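Side-chain contacts in putative phosphohydrolase (Shewanella amazonensis, PDB 3M1T), which is of unknown function but is probably a phosphohydrolase or signal-transduction protein, built on an HDOD domain related to HD phosphodiesterases: residues 25-30 / 36-41; 85-90 / 131-136; 89-94 / 189-194; 111-116 / 216-221. All blocks are in the same frame, centred on the assembly; numbering follows the deposited sequence.

Contact 1: 25-30 / 36-41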
loop_
_atom_site.group_PDB
_atom_site.type_symbol
_atom_site.label_atom_id
_atom_site.label_comp_id
_atom_site.label_asym_id
_atom_site.label_seq_id
_atom_site.Cartn_x
_atom_site.Cartn_y
_atom_site.Cartn_z
ATOM N N LEU A 25 0.145 15.621 5.400
ATOM C CA LEU A 25 -0.766 14.711 4.695
ATOM C C LEU A 25 -2.069 15.439 4.337
ATOM O O LEU A 25 -2.587 15.264 3.226
ATOM C CB LEU A 25 -1.048 13.480 5.545
ATOM C CG LEU A 25 0.027 12.394 5.627
ATOM C CD1 LEU A 25 -0.444 11.247 6.533
ATOM C CD2 LEU A 25 0.330 11.837 4.241
ATOM N N ASP A 26 -2.507 16.344 5.220
ATOM C CA ASP A 26 -3.721 17.160 4.978
ATOM C C ASP A 26 -3.474 17.951 3.716
ATOM O O ASP A 26 -4.258 17.936 2.772
ATOM C CB ASP A 26 -3.972 17.980 6.244
ATOM C CG ASP A 26 -5.320 18.730 6.294
ATOM O OD1 ASP A 26 -5.878 18.965 5.250
ATOM O OD2 ASP A 26 -5.718 18.988 7.443
ATOM N N VAL A 27 -2.349 18.641 3.655
ATOM C CA VAL A 27 -2.015 19.424 2.494
ATOM C C VAL A 27 -1.903 18.602 1.215
ATOM O O VAL A 27 -2.493 18.947 0.185
ATOM C CB VAL A 27 -0.656 20.220 2.748
ATOM C CG1 VAL A 27 -0.236 20.951 1.496
ATOM C CG2 VAL A 27 -0.812 21.252 3.892
ATOM N N VAL A 28 -1.142 17.506 1.213
ATOM C CA VAL A 28 -0.946 16.750 -0.049
ATOM C C VAL A 28 -2.085 15.777 -0.401
ATOM O O VAL A 28 -2.138 15.247 -1.501
ATOM C CB VAL A 28 0.400 15.979 -0.099
ATOM C CG1 VAL A 28 1.574 16.957 -0.019
ATOM C CG2 VAL A 28 0.462 14.941 1.007
ATOM N N ASN A 29 -2.974 15.504 0.535
ATOM C CA ASN A 29 -4.219 14.755 0.202
ATOM C C ASN A 29 -5.287 15.679 -0.370
ATOM O O ASN A 29 -6.293 15.171 -0.937
ATOM C CB ASN A 29 -4.761 13.993 1.426
ATOM C CG ASN A 29 -3.955 12.751 1.781
ATOM O OD1 ASN A 29 -3.250 12.227 0.941
ATOM N ND2 ASN A 29 -4.084 12.249 2.996
ATOM N N ASN A 30 -5.118 16.992 -0.216
ATOM C CA ASN A 30 -6.042 17.998 -0.737
ATOM C C ASN A 30 -5.687 18.395 -2.160
ATOM O O ASN A 30 -4.730 19.139 -2.414
ATOM C CB ASN A 30 -6.099 19.222 0.186
ATOM C CG ASN A 30 -7.216 20.147 -0.158
ATOM O OD1 ASN A 30 -7.730 20.102 -1.275
ATOM N ND2 ASN A 30 -7.590 21.016 0.770
ATOM N N LYS A 36 2.982 25.943 -4.109
ATOM C CA LYS A 36 3.609 26.700 -3.021
ATOM C C LYS A 36 3.337 26.052 -1.662
ATOM O O LYS A 36 4.248 25.881 -0.854
ATOM C CB LYS A 36 3.062 28.131 -3.003
ATOM C CG LYS A 36 3.791 29.085 -2.113
ATOM C CD LYS A 36 3.379 30.529 -2.408
ATOM C CE LYS A 36 4.171 31.521 -1.570
ATOM N NZ LYS A 36 4.032 32.944 -2.095
ATOM N N ALA A 37 2.079 25.702 -1.413
ATOM C CA ALA A 37 1.689 25.178 -0.122
ATOM C C ALA A 37 2.414 23.871 0.153
ATOM O O ALA A 37 2.916 23.644 1.271
ATOM C CB ALA A 37 0.217 24.965 -0.057
ATOM N N VAL A 38 2.439 23.002 -0.850
ATOM C CA VAL A 38 3.091 21.687 -0.708
ATOM C C VAL A 38 4.607 21.856 -0.533
ATOM O O VAL A 38 5.216 21.254 0.382
ATOM C CB VAL A 38 2.814 20.754 -1.909
ATOM C CG1 VAL A 38 3.702 19.523 -1.818
ATOM C CG2 VAL A 38 1.315 20.333 -1.955
ATOM N N SER A 39 5.206 22.701 -1.395
ATOM C CA SER A 39 6.661 22.962 -1.334
ATOM C C SER A 39 7.074 23.602 -0.022
ATOM O O SER A 39 8.048 23.145 0.605
ATOM C CB SER A 39 7.110 23.830 -2.508
ATOM O OG SER A 39 6.655 23.215 -3.708
ATOM N N GLU A 40 6.330 24.614 0.413
ATOM C CA GLU A 40 6.662 25.251 1.676
ATOM C C GLU A 40 6.575 24.245 2.833
ATOM O O GLU A 40 7.478 24.212 3.665
ATOM C CB GLU A 40 5.807 26.481 1.935
ATOM C CG GLU A 40 6.220 27.610 1.011
ATOM C CD GLU A 40 5.502 28.917 1.260
ATOM O OE1 GLU A 40 4.536 28.963 2.070
ATOM O OE2 GLU A 40 5.928 29.907 0.610
ATOM N N LYS A 41 5.522 23.431 2.871
ATOM C CA LYS A 41 5.354 22.520 4.017
ATOM C C LYS A 41 6.537 21.542 4.068
ATOM O O LYS A 41 7.095 21.286 5.130
ATOM C CB LYS A 41 4.020 21.795 3.905
ATOM C CG LYS A 41 3.585 21.094 5.177
ATOM C CD LYS A 41 3.226 22.079 6.251
ATOM C CE LYS A 41 2.683 21.426 7.522
ATOM N NZ LYS A 41 2.174 22.385 8.564
#

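Contact 2: 85-90 / 131-136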
loop_
_atom_site.group_PDB
_atom_site.type_symbol
_atom_site.label_atom_id
_atom_site.label_comp_id
_atom_site.label_asym_id
_atom_site.label_seq_id
_atom_site.Cartn_x
_atom_site.Cartn_y
_atom_site.Cartn_z
ATOM N N LEU A 85 4.511 10.463 -3.780
ATOM C CA LEU A 85 5.789 10.171 -3.155
ATOM C C LEU A 85 5.916 10.768 -1.763
ATOM O O LEU A 85 6.551 10.168 -0.884
ATOM C CB LEU A 85 6.965 10.602 -4.062
ATOM C CG LEU A 85 7.074 9.851 -5.372
ATOM C CD1 LEU A 85 8.298 10.376 -6.078
ATOM C CD2 LEU A 85 7.125 8.302 -5.194
ATOM N N VAL A 86 5.295 11.928 -1.558
ATOM C CA VAL A 86 5.238 12.537 -0.205
ATOM C C VAL A 86 4.443 11.639 0.710
ATOM O O VAL A 86 4.851 11.355 1.804
ATOM C CB VAL A 86 4.667 13.982 -0.224
ATOM C CG1 VAL A 86 4.487 14.487 1.200
ATOM C CG2 VAL A 86 5.585 14.888 -1.045
ATOM N N ILE A 87 3.277 11.163 0.240
ATOM C CA ILE A 87 2.454 10.280 1.048
ATOM C C ILE A 87 3.252 9.062 1.414
ATOM O O ILE A 87 3.284 8.650 2.561
ATOM C CB ILE A 87 1.168 9.904 0.305
ATOM C CG1 ILE A 87 0.274 11.130 0.188
ATOM C CG2 ILE A 87 0.437 8.725 1.052
ATOM C CD1 ILE A 87 -0.853 10.978 -0.855
ATOM N N ALA A 88 3.852 8.407 0.409
ATOM C CA ALA A 88 4.682 7.238 0.678
ATOM C C ALA A 88 5.770 7.473 1.700
ATOM O O ALA A 88 5.942 6.681 2.657
ATOM C CB ALA A 88 5.307 6.668 -0.677
ATOM N N SER A 89 6.467 8.607 1.556
ATOM C CA SER A 89 7.605 8.916 2.432
ATOM C C SER A 89 7.123 9.192 3.854
ATOM O O SER A 89 7.733 8.768 4.831
ATOM C CB SER A 89 8.369 10.106 1.893
ATOM O OG SER A 89 8.884 9.778 0.629
ATOM N N ALA A 90 5.976 9.842 3.961
ATOM C CA ALA A 90 5.395 10.117 5.277
ATOM C C ALA A 90 4.966 8.832 5.996
ATOM O O ALA A 90 5.242 8.642 7.190
ATOM C CB ALA A 90 4.221 11.099 5.173
ATOM N N ALA A 131 -4.589 4.294 -6.705
ATOM C CA ALA A 131 -4.259 2.882 -6.590
ATOM C C ALA A 131 -2.868 2.681 -6.028
ATOM O O ALA A 131 -2.641 1.796 -5.215
ATOM C CB ALA A 131 -4.388 2.195 -7.981
ATOM N N PHE A 132 -1.937 3.526 -6.442
ATOM C CA PHE A 132 -0.577 3.454 -5.884
ATOM C C PHE A 132 -0.641 3.644 -4.345
ATOM O O PHE A 132 -0.043 2.876 -3.565
ATOM C CB PHE A 132 0.342 4.506 -6.527
ATOM C CG PHE A 132 1.768 4.392 -6.076
ATOM C CD1 PHE A 132 2.198 4.977 -4.904
ATOM C CD2 PHE A 132 2.678 3.678 -6.842
ATOM C CE1 PHE A 132 3.545 4.823 -4.486
ATOM C CE2 PHE A 132 4.032 3.550 -6.456
ATOM C CZ PHE A 132 4.441 4.106 -5.273
ATOM N N THR A 133 -1.405 4.646 -3.910
ATOM C CA THR A 133 -1.492 4.907 -2.491
ATOM C C THR A 133 -2.126 3.778 -1.721
ATOM O O THR A 133 -1.713 3.441 -0.620
ATOM C CB THR A 133 -2.204 6.281 -2.230
ATOM O OG1 THR A 133 -1.410 7.311 -2.812
ATOM C CG2 THR A 133 -2.361 6.574 -0.733
ATOM N N CYS A 134 -3.155 3.176 -2.293
ATOM C CA CYS A 134 -3.774 2.023 -1.705
ATOM C C CYS A 134 -2.730 0.902 -1.510
ATOM O O CYS A 134 -2.690 0.300 -0.459
ATOM C CB CYS A 134 -4.940 1.581 -2.582
ATOM S SG CYS A 134 -6.105 0.479 -1.730
ATOM N N GLY A 135 -1.895 0.664 -2.526
ATOM C CA GLY A 135 -0.798 -0.246 -2.385
ATOM C C GLY A 135 0.163 0.097 -1.250
ATOM O O GLY A 135 0.518 -0.794 -0.450
ATOM N N ILE A 136 0.514 1.372 -1.122
ATOM C CA ILE A 136 1.408 1.811 -0.033
ATOM C C ILE A 136 0.845 1.441 1.309
ATOM O O ILE A 136 1.575 1.019 2.174
ATOM C CB ILE A 136 1.667 3.319 -0.087
ATOM C CG1 ILE A 136 2.461 3.636 -1.331
ATOM C CG2 ILE A 136 2.331 3.837 1.234
ATOM C CD1 ILE A 136 3.812 2.855 -1.479
#

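Contact 3: 89-94 / 189-194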
loop_
_atom_site.group_PDB
_atom_site.type_symbol
_atom_site.label_atom_id
_atom_site.label_comp_id
_atom_site.label_asym_id
_atom_site.label_seq_id
_atom_site.Cartn_x
_atom_site.Cartn_y
_atom_site.Cartn_z
ATOM N N SER A 89 6.467 8.607 1.556
ATOM C CA SER A 89 7.605 8.916 2.432
ATOM C C SER A 89 7.123 9.192 3.854
ATOM O O SER A 89 7.733 8.768 4.831
ATOM C CB SER A 89 8.369 10.106 1.893
ATOM O OG SER A 89 8.884 9.778 0.629
ATOM N N ALA A 90 5.976 9.842 3.961
ATOM C CA ALA A 90 5.395 10.117 5.277
ATOM C C ALA A 90 4.966 8.832 5.996
ATOM O O ALA A 90 5.242 8.642 7.190
ATOM C CB ALA A 90 4.221 11.099 5.173
ATOM N N VAL A 91 4.267 7.963 5.272
ATOM C CA VAL A 91 3.836 6.711 5.818
ATOM C C VAL A 91 5.031 5.837 6.263
ATOM O O VAL A 91 5.029 5.314 7.383
ATOM C CB VAL A 91 2.917 5.972 4.814
ATOM C CG1 VAL A 91 2.651 4.554 5.285
ATOM C CG2 VAL A 91 1.588 6.779 4.589
ATOM N N VAL A 92 6.031 5.714 5.410
ATOM C CA VAL A 92 7.252 4.956 5.728
ATOM C C VAL A 92 7.898 5.487 7.003
ATOM O O VAL A 92 8.253 4.738 7.897
ATOM C CB VAL A 92 8.258 4.970 4.529
ATOM C CG1 VAL A 92 9.671 4.496 5.005
ATOM C CG2 VAL A 92 7.704 4.119 3.337
ATOM N N GLY A 93 7.965 6.814 7.142
ATOM C CA GLY A 93 8.555 7.430 8.326
ATOM C C GLY A 93 7.784 7.186 9.602
ATOM O O GLY A 93 8.353 7.279 10.689
ATOM N N ALA A 94 6.478 6.987 9.493
ATOM C CA ALA A 94 5.615 6.782 10.630
ATOM C C ALA A 94 5.608 5.286 11.001
ATOM O O ALA A 94 5.076 4.984 12.027
ATOM C CB ALA A 94 4.241 7.269 10.326
ATOM N N TRP A 189 -5.920 7.855 10.052
ATOM C CA TRP A 189 -4.937 8.746 9.482
ATOM C C TRP A 189 -5.523 9.628 8.352
ATOM O O TRP A 189 -4.782 10.349 7.712
ATOM C CB TRP A 189 -3.709 8.020 9.021
ATOM C CG TRP A 189 -2.782 7.512 10.092
ATOM C CD1 TRP A 189 -2.965 7.614 11.430
ATOM C CD2 TRP A 189 -1.510 6.850 9.893
ATOM N NE1 TRP A 189 -1.872 7.039 12.082
ATOM C CE2 TRP A 189 -0.990 6.565 11.160
ATOM C CE3 TRP A 189 -0.814 6.416 8.763
ATOM C CZ2 TRP A 189 0.234 5.910 11.332
ATOM C CZ3 TRP A 189 0.392 5.757 8.932
ATOM C CH2 TRP A 189 0.892 5.525 10.208
ATOM N N LYS A 190 -6.814 9.566 8.207
ATOM C CA LYS A 190 -7.617 10.511 7.406
ATOM C C LYS A 190 -7.411 10.343 5.913
ATOM O O LYS A 190 -7.546 11.303 5.113
ATOM C CB LYS A 190 -7.399 11.968 7.884
ATOM C CG LYS A 190 -7.589 12.126 9.406
ATOM C CD LYS A 190 -7.558 13.610 9.886
ATOM C CE LYS A 190 -7.593 13.706 11.391
ATOM N NZ LYS A 190 -7.570 15.130 11.794
ATOM N N PHE A 191 -7.203 9.069 5.487
ATOM C CA PHE A 191 -7.286 8.726 4.085
ATOM C C PHE A 191 -8.738 8.562 3.661
ATOM O O PHE A 191 -9.636 8.423 4.489
ATOM C CB PHE A 191 -6.453 7.456 3.794
ATOM C CG PHE A 191 -4.988 7.719 3.883
ATOM C CD1 PHE A 191 -4.326 8.238 2.771
ATOM C CD2 PHE A 191 -4.285 7.505 5.047
ATOM C CE1 PHE A 191 -2.994 8.526 2.834
ATOM C CE2 PHE A 191 -2.920 7.788 5.116
ATOM C CZ PHE A 191 -2.278 8.288 4.022
ATOM N N THR A 192 -8.989 8.617 2.368
ATOM C CA THR A 192 -10.392 8.583 1.891
ATOM C C THR A 192 -11.080 7.281 2.105
ATOM O O THR A 192 -10.456 6.200 2.116
ATOM C CB THR A 192 -10.502 8.854 0.397
ATOM O OG1 THR A 192 -9.829 7.828 -0.335
ATOM C CG2 THR A 192 -9.997 10.201 0.041
ATOM N N PRO A 193 -12.415 7.321 2.199
ATOM C CA PRO A 193 -13.168 6.091 2.310
ATOM C C PRO A 193 -12.934 5.075 1.179
ATOM O O PRO A 193 -12.883 3.881 1.444
ATOM C CB PRO A 193 -14.610 6.549 2.291
ATOM C CG PRO A 193 -14.599 7.940 2.801
ATOM C CD PRO A 193 -13.259 8.505 2.421
ATOM N N HIS A 194 -12.683 5.541 -0.034
ATOM C CA HIS A 194 -12.335 4.616 -1.096
ATOM C C HIS A 194 -11.091 3.784 -0.779
ATOM O O HIS A 194 -11.046 2.577 -1.004
ATOM C CB HIS A 194 -12.074 5.354 -2.445
ATOM C CG HIS A 194 -13.281 5.922 -3.062
ATOM N ND1 HIS A 194 -14.463 5.223 -3.177
ATOM C CD2 HIS A 194 -13.498 7.140 -3.622
ATOM C CE1 HIS A 194 -15.373 6.014 -3.735
ATOM N NE2 HIS A 194 -14.802 7.172 -4.030
#

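Contact 4: 111-116 / 216-221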
loop_
_atom_site.group_PDB
_atom_site.type_symbol
_atom_site.label_atom_id
_atom_site.label_comp_id
_atom_site.label_asym_id
_atom_site.label_seq_id
_atom_site.Cartn_x
_atom_site.Cartn_y
_atom_site.Cartn_z
ATOM N N PHE A 111 5.871 -1.556 -2.428
ATOM C CA PHE A 111 6.017 -0.751 -3.641
ATOM C C PHE A 111 5.750 -1.552 -4.899
ATOM O O PHE A 111 5.163 -1.038 -5.828
ATOM C CB PHE A 111 7.412 -0.116 -3.743
ATOM C CG PHE A 111 7.644 1.005 -2.781
ATOM C CD1 PHE A 111 6.683 1.994 -2.602
ATOM C CD2 PHE A 111 8.806 1.067 -2.043
ATOM C CE1 PHE A 111 6.895 3.014 -1.715
ATOM C CE2 PHE A 111 9.014 2.086 -1.163
ATOM C CZ PHE A 111 8.073 3.058 -1.004
ATOM N N GLU A 112 6.185 -2.804 -4.914
ATOM C CA GLU A 112 5.911 -3.698 -6.072
ATOM C C GLU A 112 4.409 -3.776 -6.285
ATOM O O GLU A 112 3.909 -3.559 -7.395
ATOM C CB GLU A 112 6.467 -5.122 -5.880
ATOM C CG GLU A 112 7.970 -5.301 -6.069
ATOM C CD GLU A 112 8.448 -5.128 -7.511
ATOM O OE1 GLU A 112 7.846 -5.700 -8.493
ATOM O OE2 GLU A 112 9.503 -4.466 -7.662
ATOM N N VAL A 113 3.683 -4.021 -5.191
ATOM C CA VAL A 113 2.230 -4.060 -5.245
ATOM C C VAL A 113 1.665 -2.713 -5.705
ATOM O O VAL A 113 0.784 -2.654 -6.562
ATOM C CB VAL A 113 1.617 -4.516 -3.901
ATOM C CG1 VAL A 113 0.087 -4.261 -3.829
ATOM C CG2 VAL A 113 1.961 -6.003 -3.602
ATOM N N ALA A 114 2.149 -1.619 -5.128
ATOM C CA ALA A 114 1.697 -0.285 -5.515
ATOM C C ALA A 114 1.901 0.027 -6.970
ATOM O O ALA A 114 1.024 0.571 -7.650
ATOM C CB ALA A 114 2.377 0.792 -4.606
ATOM N N ILE A 115 3.078 -0.339 -7.494
ATOM C CA ILE A 115 3.368 -0.111 -8.916
ATOM C C ILE A 115 2.428 -0.893 -9.834
ATOM O O ILE A 115 1.909 -0.376 -10.863
ATOM C CB ILE A 115 4.874 -0.445 -9.217
ATOM C CG1 ILE A 115 5.792 0.598 -8.578
ATOM C CG2 ILE A 115 5.097 -0.630 -10.744
ATOM C CD1 ILE A 115 7.267 0.118 -8.563
ATOM N N ILE A 116 2.192 -2.140 -9.457
ATOM C CA ILE A 116 1.262 -2.992 -10.182
ATOM C C ILE A 116 -0.150 -2.409 -10.141
ATOM O O ILE A 116 -0.804 -2.247 -11.170
ATOM C CB ILE A 116 1.271 -4.461 -9.687
ATOM C CG1 ILE A 116 2.636 -5.127 -9.904
ATOM C CG2 ILE A 116 0.142 -5.291 -10.400
ATOM C CD1 ILE A 116 2.841 -6.353 -9.011
ATOM N N GLY A 216 -10.146 -5.099 -5.543
ATOM C CA GLY A 216 -9.879 -6.062 -6.639
ATOM C C GLY A 216 -8.470 -5.886 -7.157
ATOM O O GLY A 216 -7.748 -6.871 -7.417
HETATM N N MSE A 217 -8.077 -4.629 -7.352
HETATM C CA MSE A 217 -6.684 -4.328 -7.784
HETATM C C MSE A 217 -5.683 -4.858 -6.785
HETATM O O MSE A 217 -4.635 -5.450 -7.164
HETATM C CB MSE A 217 -6.455 -2.813 -7.976
HETATM C CG MSE A 217 -7.133 -2.233 -9.217
HETATM SE SE MSE A 217 -6.818 -0.381 -9.394
HETATM C CE MSE A 217 -8.579 0.331 -9.013
ATOM N N LEU A 218 -5.903 -4.595 -5.478
ATOM C CA LEU A 218 -5.004 -5.102 -4.468
ATOM C C LEU A 218 -4.909 -6.620 -4.534
ATOM O O LEU A 218 -3.802 -7.207 -4.505
ATOM C CB LEU A 218 -5.361 -4.687 -3.040
ATOM C CG LEU A 218 -5.038 -3.287 -2.619
ATOM C CD1 LEU A 218 -5.628 -3.130 -1.195
ATOM C CD2 LEU A 218 -3.512 -3.018 -2.691
ATOM N N ALA A 219 -6.055 -7.269 -4.631
ATOM C CA ALA A 219 -6.055 -8.750 -4.652
ATOM C C ALA A 219 -5.195 -9.282 -5.809
ATOM O O ALA A 219 -4.359 -10.196 -5.628
ATOM C CB ALA A 219 -7.463 -9.266 -4.734
HETATM N N MSE A 220 -5.399 -8.696 -6.977
HETATM C CA MSE A 220 -4.685 -9.077 -8.188
HETATM C C MSE A 220 -3.188 -8.783 -8.077
HETATM O O MSE A 220 -2.327 -9.647 -8.294
HETATM C CB MSE A 220 -5.311 -8.409 -9.393
HETATM C CG MSE A 220 -4.533 -8.650 -10.679
HETATM SE SE MSE A 220 -5.738 -8.519 -12.185
HETATM C CE MSE A 220 -4.551 -9.326 -13.545
ATOM N N ALA A 221 -2.871 -7.557 -7.643
ATOM C CA ALA A 221 -1.491 -7.072 -7.541
ATOM C C ALA A 221 -0.712 -7.899 -6.509
ATOM O O ALA A 221 0.459 -8.248 -6.718
ATOM C CB ALA A 221 -1.490 -5.569 -7.191
#

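Contact 1: 25-30 / 36-41
Val28 and Val38 mark the closest backbone approach of two roughly antiparallel helix segments: their CA atoms are 6.4 Å apart, and the axes of 25-29 and 36-41 run 9.6 Å apart at 151°. The interface is apolar and is carried by three valines and an alanine. Val38 packs against both valines of the first helix. Its CG2 methyl meets Val27 CG1 at 3.8 Å. The two side chains slide past each other in opposite directions, so they lie alongside rather than end to end. With chi1 at 175°, Val27 turns CG1 away from its own backbone N, and this methyl also comes within 4.3 Å of Ala37 CB. Val28 comes to Val38 differently, at about a right angle, with its CG1 3.8 Å from Val38 CG1. Val28 has two conformers, so the detail of this approach is less certain.

Helices 19-29 and 35-43 form an alpha-alpha hairpin with a short connection. Ser33 OG bonds to Val27 O and Asn30 OD1 to Asp32 N, and both bonds hold the turn. The two sides of the hairpin differ. Val28 and Val38 are buried and rest on helix 79-94, through Val86 and Ile87 for Val28 and through Met79 for Val38. Val27 and Ala37 are partly exposed. Along that flank the stem of Lys41 passes Val27, with CG 4.6 Å from Val27 CG2, and its NZ forms a salt bridge with Glu23 OE1. This ties the second helix to the first a turn before Val27.

Contact 2: 85-90 / 131-136
Ile87 and Thr133 meet through methyl groups, with no aromatic ring between them. The one ring, that of Phe132, stands beside the contact; its CE1 stays 4.6 Å from Ala88 CB, too far for a close contact, and it packs against Ala114 and Gln118 of helix 103-124, among others. The flat group held from both faces is the Leu85 carbonyl. Ser89 OG donates to Leu85 O at 2.8 Å, tilted 29° from the carbonyl plane, and Ser89 N reaches the same oxygen from the opposite face.

Across the helices, Ile87 CG2 lies 4.0 Å from Thr133 CG2, and the two side chains cross at about a right angle. In both residues this methyl is turned anti to the backbone N. The hydroxyl of Thr133 bonds back to Glu129 O in its own helix. Ile136 covers Ala88 with two methyls: CG2 lies 4.2 Å from Ala88 CA, and CD1 is equally far from Ala88 CB.

Helices 79-94 and 128-137 are thus joined deep in the HDOD domain. The hydroxyls of Thr133 and Ser89 are both used within their own helices. The contact therefore relies on the burial of methyl groups, without polar bonds between the two segments.

Contact 3: 89-94 / 189-194
Trp189 and Phe191 touch a helix whose backbone is far away: even the nearest CA atoms, those of Val91 and Trp189, are 9.7 Å apart. Only side chains span the gap. Two aromatic rings from a loop reach across to Val91 and Ala94 on helix 79-94.

The six-membered part of the indole leads. Its CH2 comes to 3.8 Å from Ala94 CB. Val91 CG1 lies at the ring edge, near the ring plane, 4.5 Å from Trp189 CZ3. The chi1 of -73° turns the indole away from the carbonyl carbon of Trp189 and sends it toward the helix. At the other side of the ring system, NE1 bonds to Pro15 O, which limits rotation of the indole and satisfies its polar atom. Leu17 touches both Trp189 and Ala94.

Val91 is shared by the two rings. While CG1 serves Trp189, CG2 lies 4.2 Å from Phe191 CZ, and the two side chains cross obliquely. Leu137 of helix 128-137 packs against both Val91 and Phe191.

Thr192 takes the N-cap position of helix 193-200. Between the two aromatics, Lys190 is exposed and has a positive phi of 71°. It is the C-prime residue of a Schellman motif, which ends helix 178-188 and turns the chain, so that Trp189 and Phe191 both point to helix 79-94. Schellman end and N-cap together make a compact helix-to-helix link, here anchored by its two aromatics in the all-helical HDOD fold.

Contact 4: 111-116 / 216-221
Ala221 is packed tightly against Val113 and Ile116, while Leu218 closes the contact more loosely. The CA atoms of Val113 and Ala221 are only 5.3 Å apart, which the small alanine side chain permits. Ala221 CB fits between the two branched residues. It lies 3.6 Å from Ile116 CG2 and 3.8 Å from the backbone oxygen Val113 O, and Val113 CG1 is almost as near. The remaining methyls of Ile116 and Val113 turn to the backbone of Ala221: Ile116 CD1 is 3.8 Å from Ala221 O, and Val113 CG2 is 4.1 Å from the same oxygen.

The looser part has one touching pair. The CA-CB bond of Leu218 points away from the first helix, but the end of the side chain comes back, and CD2 lies 4.0 Å from Val113 CG1. The two side chains cross at about a right angle. Leu218 is also covered by Cys117, Cys134 and His138, so this side is buried by protein too. Within 216-221 the one residue not fully buried is Ala219, on another side of the helix.

The segments run at 124° to each other, with their axes 9.1 Å apart. Glu112 is directed elsewhere and bonds to Gly265 N and Met268 N near the start of helix 266-272. The side-chain contacts are apolar, with methyls also lying against the backbone oxygens of Val113 and Ala221. No polar bond joins the segments, and the close fit depends on one alanine methyl set among branched side chains.

In the fold
Contact 1 comes first along the chain and closes before the others open. Contacts 2 and 3 both start from helix 79-94, and their centres are 7 Å apart. Contact 4 links the later helices 103-124 and 213-227, and its segments alternate with those of contacts 2 and 3. The contacts spread across the all-helical chain: contact 1 is about 14 Å from contact 2, contact 4 is about 12 Å from contact 2, and contacts 1 and 4 are 26 Å apart, all between centres. Helices 79-94 and 128-137 thus connect the hairpin of contact 1 with helix 213-227, joining early and late parts of the chain into one body.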